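Local coordinates for maleate cis-trans isomerase (Pseudomonas putida, PDB 4FQ5), which probably catalyses the cis-trans isomerisation of the carbon-carbon double bond of maleate to give fumarate, at residues Arg59-His71 with Arg79-Leu91. The protein carries 1 engineered substitution. Residues are numbered along the deposited sequence; the frame is centred on the assembly and turned at random.
Sequences RFTFHSSRMRMKH and RMDGDSDRCALEL
R86 reaches from the first turn of helix 84-92 to the backbone of strand 59-67, its NH1 giving the carbonyl O of R66 a hydrogen bond of 2.9 Å in the plane of both groups, while NH2 adds a weak one to the same oxygen. A bend at chi3 (61°) turns the guanidinium so that its rim also meets E90 OE2 in a hydrogen-bonded salt bridge and D83 OD2 in a longer one. Cut back to an alanine, this position would probably leave the R66 carbonyl without these donors and E90 OE2 without its charged mate, while D83 would still have R79. E90 divides its oxygens: OE2 takes R86 NH2 on its syn side, and OE1 accepts the S65 hydroxyl at 2.5 Å on its anti side as well as a water bound to R66 N. R79 makes the second grip, NH1 bonding R68 O on a lone pair (2.8 Å, nearly straight) and D83 OD2 from above the carboxylate plane; NE reaches the same R68 oxygen through a water. Next to this polar network the methionines pack together. M67, with CG wedged between its backbone N and carbonyl carbon (chi1 42°), sets CG tightly against M80 CG at 3.4 Å. M80 SD then meets M69 CB at 3.7 Å, and M69 in turn touches the bound maleate. Towards the far end L91 sets CD2 against H63 O and CG against S65 CB. Strand 59-67 forms one edge of its parallel sheet within the chain, and helix segment 84-91 runs nearly antiparallel to it (160° between axes); the helix belongs to the crossover from strand 59-67 past strand 27-35 to strand 98-101, whose Y101 and M99 back M67 and L91.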
# COMPACT_ATOMS: atom_id res chain seq x y z
N ARG A 59 1.08 -12.03 -1.79
CA ARG A 59 0.31 -11.30 -0.79
C ARG A 59 0.22 -12.16 0.47
O ARG A 59 0.20 -13.39 0.39
CB ARG A 59 -1.08 -10.96 -1.32
CG ARG A 59 -1.10 -10.04 -2.55
CD ARG A 59 -0.61 -8.64 -2.22
NE ARG A 59 -1.09 -7.65 -3.19
CZ ARG A 59 -0.89 -6.34 -3.10
NH1 ARG A 59 -0.20 -5.82 -2.09
NH2 ARG A 59 -1.37 -5.53 -4.03
N PHE A 60 0.16 -11.50 1.62
CA PHE A 60 0.26 -12.20 2.90
C PHE A 60 -0.94 -11.93 3.79
O PHE A 60 -1.44 -10.81 3.83
CB PHE A 60 1.56 -11.82 3.61
CG PHE A 60 2.80 -12.15 2.82
CD1 PHE A 60 3.38 -13.41 2.91
CD2 PHE A 60 3.36 -11.21 1.95
CE1 PHE A 60 4.52 -13.73 2.18
CE2 PHE A 60 4.49 -11.52 1.21
CZ PHE A 60 5.07 -12.78 1.31
N THR A 61 -1.43 -12.96 4.48
CA THR A 61 -2.41 -12.77 5.55
C THR A 61 -1.81 -13.30 6.85
O THR A 61 -0.99 -14.22 6.82
CB THR A 61 -3.76 -13.47 5.26
OG1 THR A 61 -3.56 -14.88 5.12
CG2 THR A 61 -4.40 -12.92 4.00
N PHE A 62 -2.22 -12.72 7.97
CA PHE A 62 -1.58 -12.99 9.25
C PHE A 62 -2.54 -13.57 10.28
O PHE A 62 -3.64 -13.05 10.45
CB PHE A 62 -0.86 -11.74 9.77
CG PHE A 62 0.19 -11.24 8.81
CD1 PHE A 62 1.46 -11.81 8.80
CD2 PHE A 62 -0.11 -10.24 7.89
CE1 PHE A 62 2.42 -11.37 7.90
CE2 PHE A 62 0.86 -9.80 6.98
CZ PHE A 62 2.12 -10.37 7.00
N HIS A 63 -2.11 -14.65 10.93
CA HIS A 63 -2.96 -15.45 11.81
C HIS A 63 -2.20 -15.81 13.04
O HIS A 63 -1.16 -16.46 12.97
CB HIS A 63 -3.43 -16.70 11.06
CG HIS A 63 -4.02 -16.38 9.70
ND1 HIS A 63 -5.32 -16.09 9.53
CD2 HIS A 63 -3.41 -16.23 8.45
CE1 HIS A 63 -5.55 -15.80 8.24
NE2 HIS A 63 -4.38 -15.88 7.58
N SER A 64 -2.71 -15.39 14.20
CA SER A 64 -2.00 -15.57 15.46
C SER A 64 -2.68 -16.51 16.44
O SER A 64 -3.91 -16.65 16.46
CB SER A 64 -1.78 -14.22 16.15
OG SER A 64 -0.93 -13.40 15.38
N SER A 65 -1.85 -17.14 17.27
CA SER A 65 -2.29 -17.84 18.46
C SER A 65 -1.42 -17.37 19.62
O SER A 65 -0.22 -17.12 19.44
CB SER A 65 -2.19 -19.35 18.28
OG SER A 65 -2.41 -20.02 19.51
N ARG A 66 -2.02 -17.24 20.80
CA ARG A 66 -1.35 -16.67 21.96
C ARG A 66 -1.08 -17.69 23.07
O ARG A 66 -1.91 -18.57 23.34
CB ARG A 66 -2.16 -15.49 22.52
CG ARG A 66 -1.99 -14.23 21.69
CD ARG A 66 -2.79 -13.03 22.21
NE ARG A 66 -1.98 -11.83 22.08
CZ ARG A 66 -1.60 -11.30 20.92
NH1 ARG A 66 -1.98 -11.83 19.75
NH2 ARG A 66 -0.83 -10.22 20.92
N MET A 67 0.09 -17.55 23.68
CA MET A 67 0.51 -18.30 24.86
C MET A 67 0.81 -17.27 25.95
O MET A 67 1.64 -16.38 25.76
CB MET A 67 1.73 -19.16 24.54
CG MET A 67 2.80 -18.48 23.68
SD MET A 67 4.20 -19.54 23.31
CE MET A 67 5.38 -18.35 22.70
N ARG A 68 0.13 -17.38 27.08
CA ARG A 68 0.16 -16.31 28.09
C ARG A 68 1.53 -16.07 28.72
O ARG A 68 2.18 -17.00 29.20
CB ARG A 68 -0.87 -16.55 29.18
CG ARG A 68 -2.24 -15.99 28.85
CD ARG A 68 -3.05 -15.78 30.11
NE ARG A 68 -3.06 -14.38 30.54
CZ ARG A 68 -3.39 -13.97 31.76
NH1 ARG A 68 -3.74 -14.85 32.70
NH2 ARG A 68 -3.37 -12.68 32.05
N MET A 69 1.94 -14.80 28.69
CA MET A 69 3.09 -14.30 29.45
C MET A 69 2.97 -12.79 29.56
O MET A 69 2.67 -12.11 28.57
CB MET A 69 4.42 -14.67 28.78
CG MET A 69 5.60 -13.94 29.41
SD MET A 69 7.21 -14.43 28.80
CE MET A 69 7.24 -13.60 27.20
N LYS A 70 3.21 -12.27 30.76
CA LYS A 70 3.17 -10.84 31.03
C LYS A 70 4.54 -10.32 31.47
O LYS A 70 4.86 -9.15 31.25
CB LYS A 70 2.14 -10.52 32.11
CG LYS A 70 0.70 -10.89 31.75
CD LYS A 70 -0.22 -10.77 32.95
CE LYS A 70 -0.63 -9.33 33.22
NZ LYS A 70 -1.52 -8.78 32.15
N HIS A 71 5.34 -11.18 32.10
CA HIS A 71 6.66 -10.81 32.59
C HIS A 71 7.67 -11.82 32.17
O HIS A 71 7.44 -13.02 32.26
CB HIS A 71 6.66 -10.65 34.11
CG HIS A 71 5.67 -9.62 34.60
ND1 HIS A 71 6.00 -8.33 34.79
CD2 HIS A 71 4.31 -9.73 34.91
CE1 HIS A 71 4.92 -7.65 35.21
NE2 HIS A 71 3.89 -8.51 35.28
N ARG A 79 6.32 -21.86 31.69
CA ARG A 79 4.87 -22.06 31.63
C ARG A 79 4.33 -21.76 30.23
O ARG A 79 3.55 -22.53 29.68
CB ARG A 79 4.16 -21.17 32.65
CG ARG A 79 2.72 -21.60 32.93
CD ARG A 79 1.78 -20.41 32.95
NE ARG A 79 1.69 -19.78 31.62
CZ ARG A 79 0.86 -20.16 30.65
NH1 ARG A 79 0.87 -19.51 29.49
NH2 ARG A 79 0.02 -21.17 30.83
N MET A 80 4.76 -20.63 29.67
CA MET A 80 4.34 -20.21 28.33
C MET A 80 4.66 -21.26 27.27
O MET A 80 3.80 -21.59 26.44
CB MET A 80 4.99 -18.87 27.97
CG MET A 80 4.46 -18.25 26.69
SD MET A 80 5.47 -16.90 26.06
CE MET A 80 7.04 -17.70 25.80
N ASP A 81 5.89 -21.77 27.29
CA ASP A 81 6.31 -22.79 26.32
C ASP A 81 5.44 -24.04 26.39
O ASP A 81 5.23 -24.70 25.38
CB ASP A 81 7.78 -23.16 26.50
CG ASP A 81 8.29 -24.04 25.38
OD1 ASP A 81 8.34 -23.57 24.22
OD2 ASP A 81 8.64 -25.21 25.65
N GLY A 82 4.93 -24.36 27.58
CA GLY A 82 4.00 -25.48 27.77
C GLY A 82 2.73 -25.38 26.94
O GLY A 82 2.10 -26.39 26.66
N ASP A 83 2.35 -24.16 26.53
CA ASP A 83 1.16 -23.96 25.69
C ASP A 83 1.45 -24.08 24.19
O ASP A 83 0.56 -23.87 23.35
CB ASP A 83 0.53 -22.60 25.98
CG ASP A 83 -0.12 -22.55 27.35
OD1 ASP A 83 -0.39 -23.61 27.94
OD2 ASP A 83 -0.36 -21.43 27.83
N SER A 84 2.69 -24.43 23.89
CA SER A 84 3.23 -24.51 22.54
C SER A 84 2.42 -25.41 21.60
O SER A 84 2.04 -24.99 20.50
CB SER A 84 4.67 -25.04 22.63
OG SER A 84 5.47 -24.53 21.60
N ASP A 85 2.18 -26.64 22.04
CA ASP A 85 1.39 -27.62 21.29
C ASP A 85 -0.02 -27.11 20.97
O ASP A 85 -0.48 -27.26 19.84
CB ASP A 85 1.29 -28.94 22.05
CG ASP A 85 2.58 -29.75 22.02
OD1 ASP A 85 3.60 -29.27 21.46
OD2 ASP A 85 2.57 -30.88 22.54
N ARG A 86 -0.69 -26.55 21.98
CA ARG A 86 -2.03 -25.98 21.81
C ARG A 86 -2.03 -24.93 20.69
O ARG A 86 -2.90 -24.94 19.82
CB ARG A 86 -2.56 -25.37 23.12
CG ARG A 86 -3.86 -24.59 22.94
CD ARG A 86 -4.39 -23.92 24.20
NE ARG A 86 -3.51 -22.91 24.80
CZ ARG A 86 -3.33 -21.66 24.37
NH1 ARG A 86 -2.50 -20.85 25.02
NH2 ARG A 86 -3.95 -21.20 23.28
N CYS A 87 -1.04 -24.03 20.73
CA CYS A 87 -0.93 -22.95 19.75
C CYS A 87 -0.73 -23.46 18.32
O CYS A 87 -1.35 -22.96 17.39
CB CYS A 87 0.17 -21.95 20.15
SG CYS A 87 -0.19 -20.99 21.65
N ALA A 88 0.14 -24.47 18.17
CA ALA A 88 0.36 -25.10 16.86
C ALA A 88 -0.88 -25.83 16.33
O ALA A 88 -1.14 -25.83 15.13
CB ALA A 88 1.56 -26.03 16.90
N LEU A 89 -1.63 -26.47 17.24
CA LEU A 89 -2.93 -27.06 16.88
C LEU A 89 -3.89 -25.97 16.42
O LEU A 89 -4.58 -26.13 15.41
CB LEU A 89 -3.55 -27.82 18.06
CG LEU A 89 -2.98 -29.21 18.39
CD1 LEU A 89 -3.35 -29.65 19.80
CD2 LEU A 89 -3.43 -30.25 17.36
N GLU A 90 -3.94 -24.86 17.15
CA GLU A 90 -4.81 -23.74 16.81
C GLU A 90 -4.53 -23.19 15.41
O GLU A 90 -5.45 -22.96 14.63
CB GLU A 90 -4.74 -22.63 17.88
CG GLU A 90 -5.49 -23.00 19.16
CD GLU A 90 -5.31 -22.01 20.30
OE1 GLU A 90 -4.67 -20.95 20.11
OE2 GLU A 90 -5.83 -22.29 21.40
N LEU A 91 -3.25 -23.02 15.09
CA LEU A 91 -2.87 -22.42 13.81
C LEU A 91 -2.93 -23.40 12.65
O LEU A 91 -3.23 -23.00 11.52
CB LEU A 91 -1.50 -21.73 13.91
CG LEU A 91 -1.49 -20.46 14.78
CD1 LEU A 91 -0.07 -19.96 15.01
CD2 LEU A 91 -2.36 -19.36 14.17
O HOH W 1 -4.86 -18.19 21.07
O HOH W 2 3.57 -17.54 31.50
O HOH W 3 -1.79 -19.47 27.91